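Local coordinates for putative uncharacterized protein (Pseudomonas phage 201phi2-1, PDB 3R4V) that is of unknown function but belongs to the phage tubulin-like proteins and holds guanosine-5'-diphosphate in a pocket, at residues N46-R54 against L66-T77; N143-N151 against N193-H201. All coordinates share one frame; numbering follows the deposited sequence.

In the fold
The two contacts lie against the same mixed sheet, with centres about 26 Å apart, and they do not touch. Contact 1 is partly buried. It joins outermost strand 46-49 and its following loop to the helical turns that lead on to strand 84-89. Contact 2 is buried. It joins the end of helix 124-144 and the start of strand 148-154 to the end of helix 188-195. Their chemistry differs. In contact 1 a glutamine amide bonds directly to backbone, beside threonine and leucine packing. Contact 2 has no direct hydrogen bond between its segments. Proline, valine and leucine pack on an aromatic ring, an aliphatic chain and a guanidinium group, and waters bridge polar atoms of the two segments.

Contact 1. Residues N46-R54 against L66-T77; sequences NVTLTKGTR and LVRPQIPALMDT
Q70 NE2 donates to two carbonyl oxygens, K51 O at 3.0 Å and L66 O at 2.9 Å. It meets K51 O on a lone pair in the carbonyl plane, but lies well above the carbonyl plane of L66. At the other end of the amide, K51 N donates to Q70 OE1 over 2.8 Å, nearly straight at 164° and on a lone pair in the carbonyl plane. Three bonds thus fix the rotation of the amide. This is the first part of a beta-alpha-beta crossover. Strand 46-49 is an outermost strand of the sheet, next to strand 28-32, and the chain returns through the helices to strand 84-89. The Q70 chain is extended beyond CG (chi2 177°), which carries the amide across to the loop.

T50 lies across the Q70 chain at about a right angle, with its CB 3.4 Å from Q70 OE1. Its hydroxyl turns back to its own loop: T50 OG1 donates to T53 OG1 at 2.7 Å. T53 OG1 in turn is bonded to T33 O, which ties it to the loop that follows strand 28-32. The methyl T53 CG2 touches both L66 CB and V67 CG1. V67 and I71 also touch helix 95-108. Farther along, L74 straddles two threonines: its CD1 faces T50 CG2, and its CD2 lies 3.7 Å from T48 CG2.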
ATOM      1  N   ASN A  46     -12.504   1.817  13.625  1.00 42.77           N
ATOM      2  CA  ASN A  46     -11.735   2.849  14.304  1.00 37.95           C
ATOM      3  C   ASN A  46     -11.330   3.958  13.343  1.00 40.47           C
ATOM      4  O   ASN A  46     -10.860   3.695  12.239  1.00 41.38           O
ATOM      5  CB  ASN A  46     -10.507   2.245  14.985  1.00 47.03           C
ATOM      6  CG  ASN A  46     -10.873   1.201  16.027  1.00 54.29           C
ATOM      7  OD1 ASN A  46     -11.316   1.538  17.122  1.00 52.04           O
ATOM      8  ND2 ASN A  46     -10.689  -0.071  15.687  1.00 46.81           N
ATOM      9  N   VAL A  47     -11.536   5.204  13.762  1.00 44.79           N
ATOM     10  CA  VAL A  47     -11.089   6.345  12.973  1.00 44.85           C
ATOM     11  C   VAL A  47     -10.380   7.347  13.867  1.00 39.36           C
ATOM     12  O   VAL A  47     -10.934   7.792  14.874  1.00 45.25           O
ATOM     13  CB  VAL A  47     -12.263   7.043  12.264  1.00 48.40           C
ATOM     14  CG1 VAL A  47     -11.765   8.253  11.498  1.00 47.86           C
ATOM     15  CG2 VAL A  47     -12.971   6.072  11.333  1.00 47.39           C
ATOM     16  N   THR A  48      -9.151   7.695  13.498  1.00 38.13           N
ATOM     17  CA  THR A  48      -8.385   8.669  14.260  1.00 33.72           C
ATOM     18  C   THR A  48      -7.842   9.744  13.326  1.00 34.78           C
ATOM     19  O   THR A  48      -7.170   9.440  12.345  1.00 37.61           O
ATOM     20  CB  THR A  48      -7.222   8.002  15.010  1.00 36.94           C
ATOM     21  OG1 THR A  48      -7.721   6.915  15.803  1.00 44.92           O
ATOM     22  CG2 THR A  48      -6.514   9.010  15.907  1.00 46.29           C
ATOM     23  N   LEU A  49      -8.163  11.000  13.630  1.00 40.05           N
ATOM     24  CA  LEU A  49      -7.695  12.134  12.835  1.00 38.29           C
ATOM     25  C   LEU A  49      -6.625  12.908  13.599  1.00 34.26           C
ATOM     26  O   LEU A  49      -6.810  13.220  14.778  1.00 43.05           O
ATOM     27  CB  LEU A  49      -8.857  13.073  12.491  1.00 38.40           C
ATOM     28  CG  LEU A  49     -10.085  12.413  11.856  1.00 43.98           C
ATOM     29  CD1 LEU A  49     -11.173  13.449  11.617  1.00 51.82           C
ATOM     30  CD2 LEU A  49      -9.720  11.699  10.563  1.00 50.27           C
ATOM     31  N   THR A  50      -5.508  13.196  12.927  1.00 39.02           N
ATOM     32  CA  THR A  50      -4.418  13.946  13.540  1.00 35.98           C
ATOM     33  C   THR A  50      -4.849  15.370  13.876  1.00 43.08           C
ATOM     34  O   THR A  50      -5.772  15.917  13.269  1.00 47.36           O
ATOM     35  CB  THR A  50      -3.159  13.998  12.636  1.00 30.01           C
ATOM     36  OG1 THR A  50      -3.516  14.496  11.341  1.00 36.34           O
ATOM     37  CG2 THR A  50      -2.550  12.614  12.478  1.00 30.73           C
ATOM     38  N   LYS A  51      -4.171  15.954  14.854  1.00 39.23           N
ATOM     39  CA  LYS A  51      -4.493  17.292  15.332  1.00 38.29           C
ATOM     40  C   LYS A  51      -3.702  18.363  14.578  1.00 43.19           C
ATOM     41  O   LYS A  51      -2.569  18.129  14.146  1.00 47.39           O
ATOM     42  CB  LYS A  51      -4.215  17.387  16.835  1.00 51.28           C
ATOM     43  CG  LYS A  51      -5.246  16.665  17.703  1.00 65.50           C
ATOM     44  CD  LYS A  51      -4.593  15.921  18.863  1.00 78.28           C
ATOM     45  CE  LYS A  51      -3.709  16.837  19.698  1.00 88.35           C
ATOM     46  NZ  LYS A  51      -4.488  17.897  20.395  1.00 95.33           N
ATOM     47  N   GLY A  52      -4.317  19.529  14.411  1.00 42.53           N
ATOM     48  CA  GLY A  52      -3.668  20.670  13.793  1.00 42.30           C
ATOM     49  C   GLY A  52      -3.288  20.507  12.335  1.00 40.16           C
ATOM     50  O   GLY A  52      -2.367  21.176  11.858  1.00 41.34           O
ATOM     51  N   THR A  53      -3.995  19.638  11.616  1.00 38.94           N
ATOM     52  CA  THR A  53      -3.634  19.338  10.232  1.00 44.37           C
ATOM     53  C   THR A  53      -4.737  19.631   9.219  1.00 50.76           C
ATOM     54  O   THR A  53      -4.633  19.228   8.063  1.00 46.46           O
ATOM     55  CB  THR A  53      -3.210  17.865  10.050  1.00 40.96           C
ATOM     56  OG1 THR A  53      -4.187  17.005  10.646  1.00 41.95           O
ATOM     57  CG2 THR A  53      -1.850  17.605  10.687  1.00 39.76           C
ATOM     58  N   ARG A  54      -5.791  20.321   9.641  1.00 59.37           N
ATOM     59  CA  ARG A  54      -6.862  20.669   8.715  1.00 77.54           C
ATOM     60  C   ARG A  54      -6.356  21.619   7.628  1.00 79.35           C
ATOM     61  O   ARG A  54      -6.183  21.227   6.473  1.00 77.80           O
ATOM     62  CB  ARG A  54      -8.048  21.291   9.456  1.00 93.92           C
ATOM     63  CG  ARG A  54      -8.762  20.342  10.407  1.00111.34           C
ATOM     64  CD  ARG A  54     -10.090  20.930  10.866  1.00128.24           C
ATOM     65  NE  ARG A  54     -10.760  20.093  11.857  1.00140.34           N
ATOM     66  CZ  ARG A  54     -10.735  20.320  13.168  1.00147.37           C
ATOM     67  NH1 ARG A  54     -10.073  21.364  13.650  1.00148.93           N
ATOM     68  NH2 ARG A  54     -11.375  19.505  13.997  1.00149.48           N
ATOM     69  N   LEU A  66       4.191  18.074  10.767  1.00 28.59           N
ATOM     70  CA  LEU A  66       2.996  18.208  11.602  1.00 28.58           C
ATOM     71  C   LEU A  66       2.578  16.878  12.215  1.00 34.17           C
ATOM     72  O   LEU A  66       2.156  16.827  13.372  1.00 37.07           O
ATOM     73  CB  LEU A  66       1.840  18.766  10.776  1.00 29.18           C
ATOM     74  CG  LEU A  66       2.066  20.224  10.375  1.00 38.15           C
ATOM     75  CD1 LEU A  66       0.984  20.714   9.426  1.00 45.80           C
ATOM     76  CD2 LEU A  66       2.125  21.062  11.622  1.00 39.50           C
ATOM     77  N   VAL A  67       2.690  15.804  11.441  1.00 31.42           N
ATOM     78  CA  VAL A  67       2.168  14.516  11.894  1.00 30.84           C
ATOM     79  C   VAL A  67       3.200  13.658  12.619  1.00 30.08           C
ATOM     80  O   VAL A  67       2.844  12.843  13.462  1.00 30.62           O
ATOM     81  CB  VAL A  67       1.512  13.717  10.746  1.00 34.96           C
ATOM     82  CG1 VAL A  67       0.441  14.562  10.077  1.00 30.44           C
ATOM     83  CG2 VAL A  67       2.556  13.255   9.731  1.00 30.42           C
ATOM     84  N   ARG A  68       4.475  13.849  12.300  1.00 31.44           N
ATOM     85  CA  ARG A  68       5.529  13.027  12.886  1.00 34.02           C
ATOM     86  C   ARG A  68       5.461  12.938  14.416  1.00 32.02           C
ATOM     87  O   ARG A  68       5.529  11.849  14.970  1.00 31.32           O
ATOM     88  CB  ARG A  68       6.918  13.485  12.413  1.00 38.23           C
ATOM     89  CG  ARG A  68       8.074  12.720  13.042  1.00 42.90           C
ATOM     90  CD  ARG A  68       7.881  11.223  12.832  1.00 59.93           C
ATOM     91  NE  ARG A  68       8.970  10.424  13.388  1.00 72.22           N
ATOM     92  CZ  ARG A  68       8.911   9.773  14.546  1.00 79.50           C
ATOM     93  NH1 ARG A  68       7.810   9.820  15.288  1.00 77.12           N
ATOM     94  NH2 ARG A  68       9.956   9.071  14.964  1.00 85.29           N
ATOM     95  N   PRO A  69       5.318  14.080  15.119  1.00 32.64           N
ATOM     96  CA  PRO A  69       5.337  13.958  16.580  1.00 31.36           C
ATOM     97  C   PRO A  69       4.108  13.241  17.143  1.00 33.05           C
ATOM     98  O   PRO A  69       4.106  12.873  18.318  1.00 38.77           O
ATOM     99  CB  PRO A  69       5.364  15.426  17.059  1.00 38.60           C
ATOM    100  CG  PRO A  69       5.755  16.234  15.836  1.00 37.82           C
ATOM    101  CD  PRO A  69       5.182  15.481  14.685  1.00 30.82           C
ATOM    102  N   GLN A  70       3.087  13.043  16.314  1.00 32.47           N
ATOM    103  CA  GLN A  70       1.840  12.410  16.744  1.00 33.46           C
ATOM    104  C   GLN A  70       1.821  10.905  16.533  1.00 32.21           C
ATOM    105  O   GLN A  70       0.941  10.213  17.032  1.00 35.95           O
ATOM    106  CB  GLN A  70       0.639  13.042  16.028  1.00 33.99           C
ATOM    107  CG  GLN A  70       0.494  14.553  16.286  1.00 34.71           C
ATOM    108  CD  GLN A  70      -0.655  15.173  15.508  1.00 36.51           C
ATOM    109  OE1 GLN A  70      -1.812  14.775  15.655  1.00 38.94           O
ATOM    110  NE2 GLN A  70      -0.337  16.144  14.665  1.00 35.39           N
ATOM    111  N   ILE A  71       2.795  10.397  15.795  1.00 27.96           N
ATOM    112  CA  ILE A  71       2.835   8.973  15.479  1.00 29.26           C
ATOM    113  C   ILE A  71       2.792   8.073  16.722  1.00 31.44           C
ATOM    114  O   ILE A  71       2.031   7.108  16.758  1.00 32.55           O
ATOM    115  CB  ILE A  71       4.057   8.638  14.631  1.00 24.54           C
ATOM    116  CG1 ILE A  71       3.914   9.256  13.233  1.00 30.06           C
ATOM    117  CG2 ILE A  71       4.260   7.126  14.560  1.00 27.15           C
ATOM    118  CD1 ILE A  71       2.684   8.794  12.461  1.00 30.63           C
ATOM    119  N   PRO A  72       3.611   8.373  17.740  1.00 36.69           N
ATOM    120  CA  PRO A  72       3.556   7.511  18.927  1.00 41.75           C
ATOM    121  C   PRO A  72       2.135   7.417  19.486  1.00 42.66           C
ATOM    122  O   PRO A  72       1.698   6.333  19.881  1.00 41.01           O
ATOM    123  CB  PRO A  72       4.475   8.222  19.916  1.00 42.72           C
ATOM    124  CG  PRO A  72       5.406   9.024  19.052  1.00 41.96           C
ATOM    125  CD  PRO A  72       4.562   9.484  17.908  1.00 38.12           C
ATOM    126  N   ALA A  73       1.421   8.536  19.504  1.00 34.63           N
ATOM    127  CA  ALA A  73       0.033   8.537  19.951  1.00 41.22           C
ATOM    128  C   ALA A  73      -0.853   7.668  19.058  1.00 39.76           C
ATOM    129  O   ALA A  73      -1.743   6.975  19.559  1.00 40.62           O
ATOM    130  CB  ALA A  73      -0.513   9.960  20.031  1.00 41.58           C
ATOM    131  N   LEU A  74      -0.617   7.701  17.745  1.00 35.41           N
ATOM    132  CA  LEU A  74      -1.397   6.863  16.831  1.00 38.37           C
ATOM    133  C   LEU A  74      -1.111   5.387  17.071  1.00 35.96           C
ATOM    134  O   LEU A  74      -2.022   4.563  17.022  1.00 34.11           O
ATOM    135  CB  LEU A  74      -1.138   7.212  15.359  1.00 33.56           C
ATOM    136  CG  LEU A  74      -1.453   8.648  14.942  1.00 38.53           C
ATOM    137  CD1 LEU A  74      -1.412   8.801  13.427  1.00 36.73           C
ATOM    138  CD2 LEU A  74      -2.801   9.089  15.491  1.00 43.69           C
ATOM    139  N   MET A  75       0.151   5.064  17.343  1.00 34.55           N
ATOM    140  CA  MET A  75       0.565   3.675  17.498  1.00 32.03           C
ATOM    141  C   MET A  75      -0.046   3.037  18.747  1.00 29.14           C
ATOM    142  O   MET A  75      -0.295   1.836  18.773  1.00 33.11           O
ATOM    143  CB  MET A  75       2.094   3.543  17.513  1.00 29.04           C
ATOM    144  CG  MET A  75       2.787   3.933  16.187  1.00 26.36           C
ATOM    145  SD  MET A  75       2.065   3.164  14.723  1.00 29.34           S
ATOM    146  CE  MET A  75       2.208   1.431  15.145  1.00 27.27           C
ATOM    147  N   ASP A  76      -0.285   3.839  19.779  1.00 36.35           N
ATOM    148  CA  ASP A  76      -0.904   3.321  20.998  1.00 42.25           C
ATOM    149  C   ASP A  76      -2.329   2.831  20.767  1.00 40.66           C
ATOM    150  O   ASP A  76      -2.839   2.011  21.529  1.00 48.83           O
ATOM    151  CB  ASP A  76      -0.877   4.359  22.123  1.00 54.14           C
ATOM    152  CG  ASP A  76       0.460   4.407  22.836  1.00 70.46           C
ATOM    153  OD1 ASP A  76       1.140   3.359  22.896  1.00 75.74           O
ATOM    154  OD2 ASP A  76       0.833   5.491  23.334  1.00 75.93           O
ATOM    155  N   THR A  77      -2.973   3.328  19.719  1.00 40.12           N
ATOM    156  CA  THR A  77      -4.321   2.879  19.399  1.00 40.74           C
ATOM    157  C   THR A  77      -4.317   1.632  18.515  1.00 36.68           C
ATOM    158  O   THR A  77      -5.372   1.100  18.186  1.00 36.95           O
ATOM    159  CB  THR A  77      -5.147   3.978  18.700  1.00 38.70           C
ATOM    160  OG1 THR A  77      -4.742   4.087  17.332  1.00 35.38           O
ATOM    161  CG2 THR A  77      -4.974   5.328  19.405  1.00 41.08           C
TER

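Contact 2. Residues N143-N151 against N193-H201; sequences NKHLPIVVN and NWVRFTDKH
P147 sets CG over one face of the F197 ring. P147 CG sits 3.7 Å from the ring centroid, 18° off the normal, as a CH-pi contact. P147 CD lies 3.1 Å from T198 OG1. Next to it, L146 CD1 lies over one face of the R196 guanidinium, 3.3 Å from R196 CZ. L146 CG is anti to the backbone N (chi1 176°); this and chi2 near 73° bring CD1 over the guanidinium face. Farther along the strand, V149 CG2 meets V195 CG2 at 3.6 Å. Both valines also touch V114 of strand 113-119.

These residues sit at the seam of a tubulin-like fold, where strand 148-154 of the parallel strands meets helix 188-195 of the C-terminal domain. H145, with positive phi, is the C-prime residue of the Schellman motif that ends helix 124-144, and it leads the chain into L146 and P147.

The next shell holds the arginine. R196 NE donates to D199 OD2 at 2.9 Å, in the guanidinium plane, as part of a salt bridge. R196 NH1 bonds to A111 O. The second carboxylate oxygen, D199 OD1, accepts from a water at 2.7 Å. That water also donates to H145 O and accepts from T198 OG1, so it bridges the two segments. W194 O lies at the edge of the F197 ring, in its plane, and accepts from S228 OG.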
ATOM      1  N   ASN A 143      16.768   0.782   6.213  1.00 24.08           N
ATOM      2  CA  ASN A 143      17.019   1.218   7.584  1.00 27.66           C
ATOM      3  C   ASN A 143      16.583   0.178   8.620  1.00 28.52           C
ATOM      4  O   ASN A 143      17.248  -0.003   9.632  1.00 26.44           O
ATOM      5  CB  ASN A 143      16.314   2.549   7.873  1.00 30.61           C
ATOM      6  CG  ASN A 143      16.940   3.719   7.132  1.00 34.88           C
ATOM      7  OD1 ASN A 143      17.944   3.569   6.434  1.00 33.81           O
ATOM      8  ND2 ASN A 143      16.329   4.890   7.266  1.00 38.40           N
ATOM      9  N   LYS A 144      15.477  -0.509   8.357  1.00 21.09           N
ATOM     10  CA  LYS A 144      14.943  -1.477   9.314  1.00 23.91           C
ATOM     11  C   LYS A 144      15.404  -2.891   8.977  1.00 19.75           C
ATOM     12  O   LYS A 144      15.120  -3.838   9.711  1.00 26.77           O
ATOM     13  CB  LYS A 144      13.414  -1.436   9.327  1.00 26.26           C
ATOM     14  CG  LYS A 144      12.807  -0.047   9.503  1.00 33.18           C
ATOM     15  CD  LYS A 144      13.087   0.524  10.859  1.00 33.78           C
ATOM     16  CE  LYS A 144      12.183   1.720  11.151  1.00 28.25           C
ATOM     17  NZ  LYS A 144      12.648   2.462  12.349  1.00 32.57           N
ATOM     18  N   HIS A 145      16.139  -3.011   7.880  1.00 19.85           N
ATOM     19  CA  HIS A 145      16.592  -4.297   7.370  1.00 20.86           C
ATOM     20  C   HIS A 145      15.435  -5.295   7.312  1.00 27.64           C
ATOM     21  O   HIS A 145      15.438  -6.316   7.985  1.00 26.94           O
ATOM     22  CB  HIS A 145      17.749  -4.852   8.221  1.00 22.13           C
ATOM     23  CG  HIS A 145      18.583  -5.853   7.488  1.00 26.02           C
ATOM     24  ND1 HIS A 145      19.632  -5.489   6.670  1.00 28.12           N
ATOM     25  CD2 HIS A 145      18.480  -7.199   7.396  1.00 28.33           C
ATOM     26  CE1 HIS A 145      20.159  -6.574   6.129  1.00 31.73           C
ATOM     27  NE2 HIS A 145      19.479  -7.623   6.555  1.00 35.91           N
ATOM     28  N   LEU A 146      14.431  -4.988   6.499  1.00 20.88           N
ATOM     29  CA  LEU A 146      13.250  -5.821   6.437  1.00 21.97           C
ATOM     30  C   LEU A 146      12.641  -5.626   5.059  1.00 18.48           C
ATOM     31  O   LEU A 146      12.632  -4.498   4.574  1.00 19.98           O
ATOM     32  CB  LEU A 146      12.254  -5.326   7.485  1.00 28.83           C
ATOM     33  CG  LEU A 146      10.908  -6.019   7.514  1.00 31.19           C
ATOM     34  CD1 LEU A 146      11.114  -7.404   8.102  1.00 38.34           C
ATOM     35  CD2 LEU A 146       9.863  -5.226   8.316  1.00 26.44           C
ATOM     36  N   PRO A 147      12.149  -6.706   4.429  1.00 13.47           N
ATOM     37  CA  PRO A 147      11.445  -6.483   3.155  1.00 11.45           C
ATOM     38  C   PRO A 147      10.181  -5.685   3.412  1.00 16.32           C
ATOM     39  O   PRO A 147       9.470  -5.928   4.390  1.00 21.93           O
ATOM     40  CB  PRO A 147      11.069  -7.894   2.695  1.00 19.26           C
ATOM     41  CG  PRO A 147      12.036  -8.806   3.459  1.00 18.85           C
ATOM     42  CD  PRO A 147      12.219  -8.135   4.777  1.00 20.77           C
ATOM     43  N   ILE A 148       9.916  -4.719   2.542  1.00 15.49           N
ATOM     44  CA  ILE A 148       8.665  -3.987   2.625  1.00 11.97           C
ATOM     45  C   ILE A 148       7.834  -4.423   1.441  1.00 14.46           C
ATOM     46  O   ILE A 148       8.119  -4.070   0.293  1.00 14.34           O
ATOM     47  CB  ILE A 148       8.898  -2.463   2.636  1.00 13.49           C
ATOM     48  CG1 ILE A 148       9.697  -2.053   3.891  1.00 17.79           C
ATOM     49  CG2 ILE A 148       7.550  -1.725   2.511  1.00 15.20           C
ATOM     50  CD1 ILE A 148       8.979  -2.251   5.238  1.00 14.59           C
ATOM     51  N   VAL A 149       6.839  -5.260   1.724  1.00 13.90           N
ATOM     52  CA  VAL A 149       6.174  -6.054   0.701  1.00 11.88           C
ATOM     53  C   VAL A 149       4.865  -5.382   0.376  1.00 15.23           C
ATOM     54  O   VAL A 149       4.028  -5.213   1.246  1.00 15.60           O
ATOM     55  CB  VAL A 149       5.902  -7.477   1.253  1.00 14.64           C
ATOM     56  CG1 VAL A 149       5.113  -8.311   0.281  1.00 15.84           C
ATOM     57  CG2 VAL A 149       7.232  -8.166   1.585  1.00 18.31           C
ATOM     58  N   VAL A 150       4.702  -4.997  -0.883  1.00 13.81           N
ATOM     59  CA  VAL A 150       3.525  -4.240  -1.277  1.00 16.20           C
ATOM     60  C   VAL A 150       2.854  -4.818  -2.508  1.00 15.41           C
ATOM     61  O   VAL A 150       3.500  -5.289  -3.435  1.00 17.19           O
ATOM     62  CB  VAL A 150       3.865  -2.755  -1.540  1.00 15.34           C
ATOM     63  CG1 VAL A 150       4.738  -2.189  -0.399  1.00 15.08           C
ATOM     64  CG2 VAL A 150       4.546  -2.577  -2.874  1.00 17.19           C
ATOM     65  N   ASN A 151       1.530  -4.780  -2.503  1.00 14.29           N
ATOM     66  CA  ASN A 151       0.754  -5.052  -3.691  1.00 15.18           C
ATOM     67  C   ASN A 151       0.504  -3.688  -4.305  1.00 18.53           C
ATOM     68  O   ASN A 151      -0.163  -2.836  -3.696  1.00 16.92           O
ATOM     69  CB  ASN A 151      -0.563  -5.713  -3.304  1.00 16.57           C
ATOM     70  CG  ASN A 151      -1.400  -6.089  -4.511  1.00 20.90           C
ATOM     71  OD1 ASN A 151      -2.351  -5.390  -4.868  1.00 19.21           O
ATOM     72  ND2 ASN A 151      -1.049  -7.196  -5.150  1.00 23.00           N
ATOM     73  N   ASN A 193       7.779 -16.034   8.412  1.00 29.21           N
ATOM     74  CA  ASN A 193       8.981 -16.317   7.636  1.00 32.55           C
ATOM     75  C   ASN A 193       8.807 -16.212   6.124  1.00 28.63           C
ATOM     76  O   ASN A 193       9.798 -16.156   5.389  1.00 25.45           O
ATOM     77  CB  ASN A 193       9.581 -17.657   8.032  1.00 40.93           C
ATOM     78  CG  ASN A 193      10.230 -17.603   9.397  1.00 47.37           C
ATOM     79  OD1 ASN A 193      11.070 -16.735   9.665  1.00 43.26           O
ATOM     80  ND2 ASN A 193       9.819 -18.497  10.280  1.00 50.59           N
ATOM     81  N   TRP A 194       7.556 -16.187   5.669  1.00 23.83           N
ATOM     82  CA  TRP A 194       7.259 -15.918   4.275  1.00 21.56           C
ATOM     83  C   TRP A 194       7.515 -14.454   3.964  1.00 24.71           C
ATOM     84  O   TRP A 194       8.194 -14.132   2.994  1.00 21.36           O
ATOM     85  CB  TRP A 194       5.797 -16.270   3.962  1.00 21.04           C
ATOM     86  CG  TRP A 194       5.228 -15.658   2.712  1.00 20.05           C
ATOM     87  CD1 TRP A 194       5.598 -15.916   1.424  1.00 24.57           C
ATOM     88  CD2 TRP A 194       4.161 -14.704   2.641  1.00 20.98           C
ATOM     89  NE1 TRP A 194       4.825 -15.174   0.551  1.00 21.43           N
ATOM     90  CE2 TRP A 194       3.938 -14.421   1.277  1.00 18.00           C
ATOM     91  CE3 TRP A 194       3.378 -14.056   3.602  1.00 19.63           C
ATOM     92  CZ2 TRP A 194       2.964 -13.515   0.848  1.00 19.09           C
ATOM     93  CZ3 TRP A 194       2.406 -13.158   3.177  1.00 24.16           C
ATOM     94  CH2 TRP A 194       2.207 -12.896   1.815  1.00 18.94           C
ATOM     95  N   VAL A 195       6.962 -13.564   4.783  1.00 20.81           N
ATOM     96  CA  VAL A 195       7.008 -12.139   4.460  1.00 20.37           C
ATOM     97  C   VAL A 195       8.268 -11.441   5.001  1.00 20.95           C
ATOM     98  O   VAL A 195       8.761 -10.476   4.396  1.00 23.05           O
ATOM     99  CB  VAL A 195       5.712 -11.411   4.910  1.00 20.89           C
ATOM    100  CG1 VAL A 195       5.639 -11.291   6.432  1.00 21.71           C
ATOM    101  CG2 VAL A 195       5.637 -10.052   4.253  1.00 19.97           C
ATOM    102  N   ARG A 196       8.791 -11.937   6.124  1.00 21.27           N
ATOM    103  CA  ARG A 196      10.062 -11.461   6.682  1.00 20.69           C
ATOM    104  C   ARG A 196      11.195 -12.403   6.253  1.00 22.77           C
ATOM    105  O   ARG A 196      11.946 -12.913   7.092  1.00 26.35           O
ATOM    106  CB  ARG A 196       9.992 -11.418   8.207  1.00 25.19           C
ATOM    107  CG  ARG A 196       8.922 -10.487   8.790  1.00 24.01           C
ATOM    108  CD  ARG A 196       8.952 -10.545  10.338  1.00 28.72           C
ATOM    109  NE  ARG A 196      10.275 -10.176  10.834  1.00 27.49           N
ATOM    110  CZ  ARG A 196      10.654  -8.922  11.046  1.00 29.87           C
ATOM    111  NH1 ARG A 196       9.788  -7.936  10.857  1.00 26.62           N
ATOM    112  NH2 ARG A 196      11.884  -8.651  11.457  1.00 33.14           N
ATOM    113  N   PHE A 197      11.304 -12.649   4.950  1.00 23.25           N
ATOM    114  CA  PHE A 197      12.186 -13.708   4.462  1.00 24.38           C
ATOM    115  C   PHE A 197      13.672 -13.465   4.734  1.00 24.85           C
ATOM    116  O   PHE A 197      14.442 -14.408   4.779  1.00 26.32           O
ATOM    117  CB  PHE A 197      11.934 -14.026   2.981  1.00 23.91           C
ATOM    118  CG  PHE A 197      12.089 -12.841   2.061  1.00 19.97           C
ATOM    119  CD1 PHE A 197      13.347 -12.468   1.596  1.00 23.91           C
ATOM    120  CD2 PHE A 197      10.976 -12.109   1.653  1.00 20.22           C
ATOM    121  CE1 PHE A 197      13.506 -11.377   0.751  1.00 19.74           C
ATOM    122  CE2 PHE A 197      11.121 -11.022   0.796  1.00 19.79           C
ATOM    123  CZ  PHE A 197      12.382 -10.655   0.342  1.00 19.88           C
ATOM    124  N   THR A 198      14.076 -12.210   4.902  1.00 22.28           N
ATOM    125  CA  THR A 198      15.482 -11.912   5.220  1.00 27.01           C
ATOM    126  C   THR A 198      15.890 -12.323   6.639  1.00 30.04           C
ATOM    127  O   THR A 198      17.078 -12.348   6.960  1.00 33.14           O
ATOM    128  CB  THR A 198      15.793 -10.418   5.069  1.00 21.95           C
ATOM    129  OG1 THR A 198      14.782  -9.668   5.741  1.00 27.50           O
ATOM    130  CG2 THR A 198      15.822 -10.007   3.599  1.00 27.34           C
ATOM    131  N   ASP A 199      14.925 -12.638   7.495  1.00 26.27           N
ATOM    132  CA  ASP A 199      15.257 -13.017   8.869  1.00 28.01           C
ATOM    133  C   ASP A 199      16.094 -14.297   8.886  1.00 33.45           C
ATOM    134  O   ASP A 199      17.072 -14.400   9.631  1.00 39.89           O
ATOM    135  CB  ASP A 199      13.991 -13.214   9.710  1.00 36.52           C
ATOM    136  CG  ASP A 199      13.464 -11.914  10.293  1.00 37.01           C
ATOM    137  OD1 ASP A 199      14.024 -10.847   9.971  1.00 36.95           O
ATOM    138  OD2 ASP A 199      12.480 -11.967  11.065  1.00 34.31           O
ATOM    139  N   LYS A 200      15.705 -15.269   8.063  1.00 31.57           N
ATOM    140  CA  LYS A 200      16.410 -16.549   8.005  1.00 40.47           C
ATOM    141  C   LYS A 200      17.293 -16.695   6.764  1.00 41.40           C
ATOM    142  O   LYS A 200      18.190 -17.539   6.732  1.00 46.64           O
ATOM    143  CB  LYS A 200      15.419 -17.710   8.088  1.00 39.38           C
ATOM    144  CG  LYS A 200      14.589 -17.702   9.358  1.00 46.11           C
ATOM    145  CD  LYS A 200      13.766 -18.971   9.496  1.00 52.30           C
ATOM    146  CE  LYS A 200      13.136 -19.062  10.878  1.00 57.82           C
ATOM    147  NZ  LYS A 200      12.386 -20.340  11.078  1.00 57.50           N
ATOM    148  N   HIS A 201      17.025 -15.886   5.742  1.00 38.70           N
ATOM    149  CA  HIS A 201      17.845 -15.870   4.532  1.00 29.31           C
ATOM    150  C   HIS A 201      18.646 -14.580   4.506  1.00 35.93           C
ATOM    151  O   HIS A 201      18.331 -13.645   3.766  1.00 33.29           O
ATOM    152  CB  HIS A 201      16.978 -16.028   3.281  1.00 31.17           C
ATOM    153  CG  HIS A 201      16.246 -17.333   3.224  1.00 38.27           C
ATOM    154  ND1 HIS A 201      16.819 -18.488   2.733  1.00 38.13           N
ATOM    155  CD2 HIS A 201      14.995 -17.674   3.616  1.00 38.96           C
ATOM    156  CE1 HIS A 201      15.950 -19.480   2.815  1.00 40.42           C
ATOM    157  NE2 HIS A 201      14.835 -19.013   3.348  1.00 43.51           N
TER
HETATM  158  O   HOH W   1      15.481  -9.292   8.261  1.00 34.27           O
HETATM  159  O   HOH W   2      14.271  -6.735  10.849  1.00 34.45           O
HETATM  160  O   HOH W   3       8.781  -8.122   5.796  1.00 18.64           O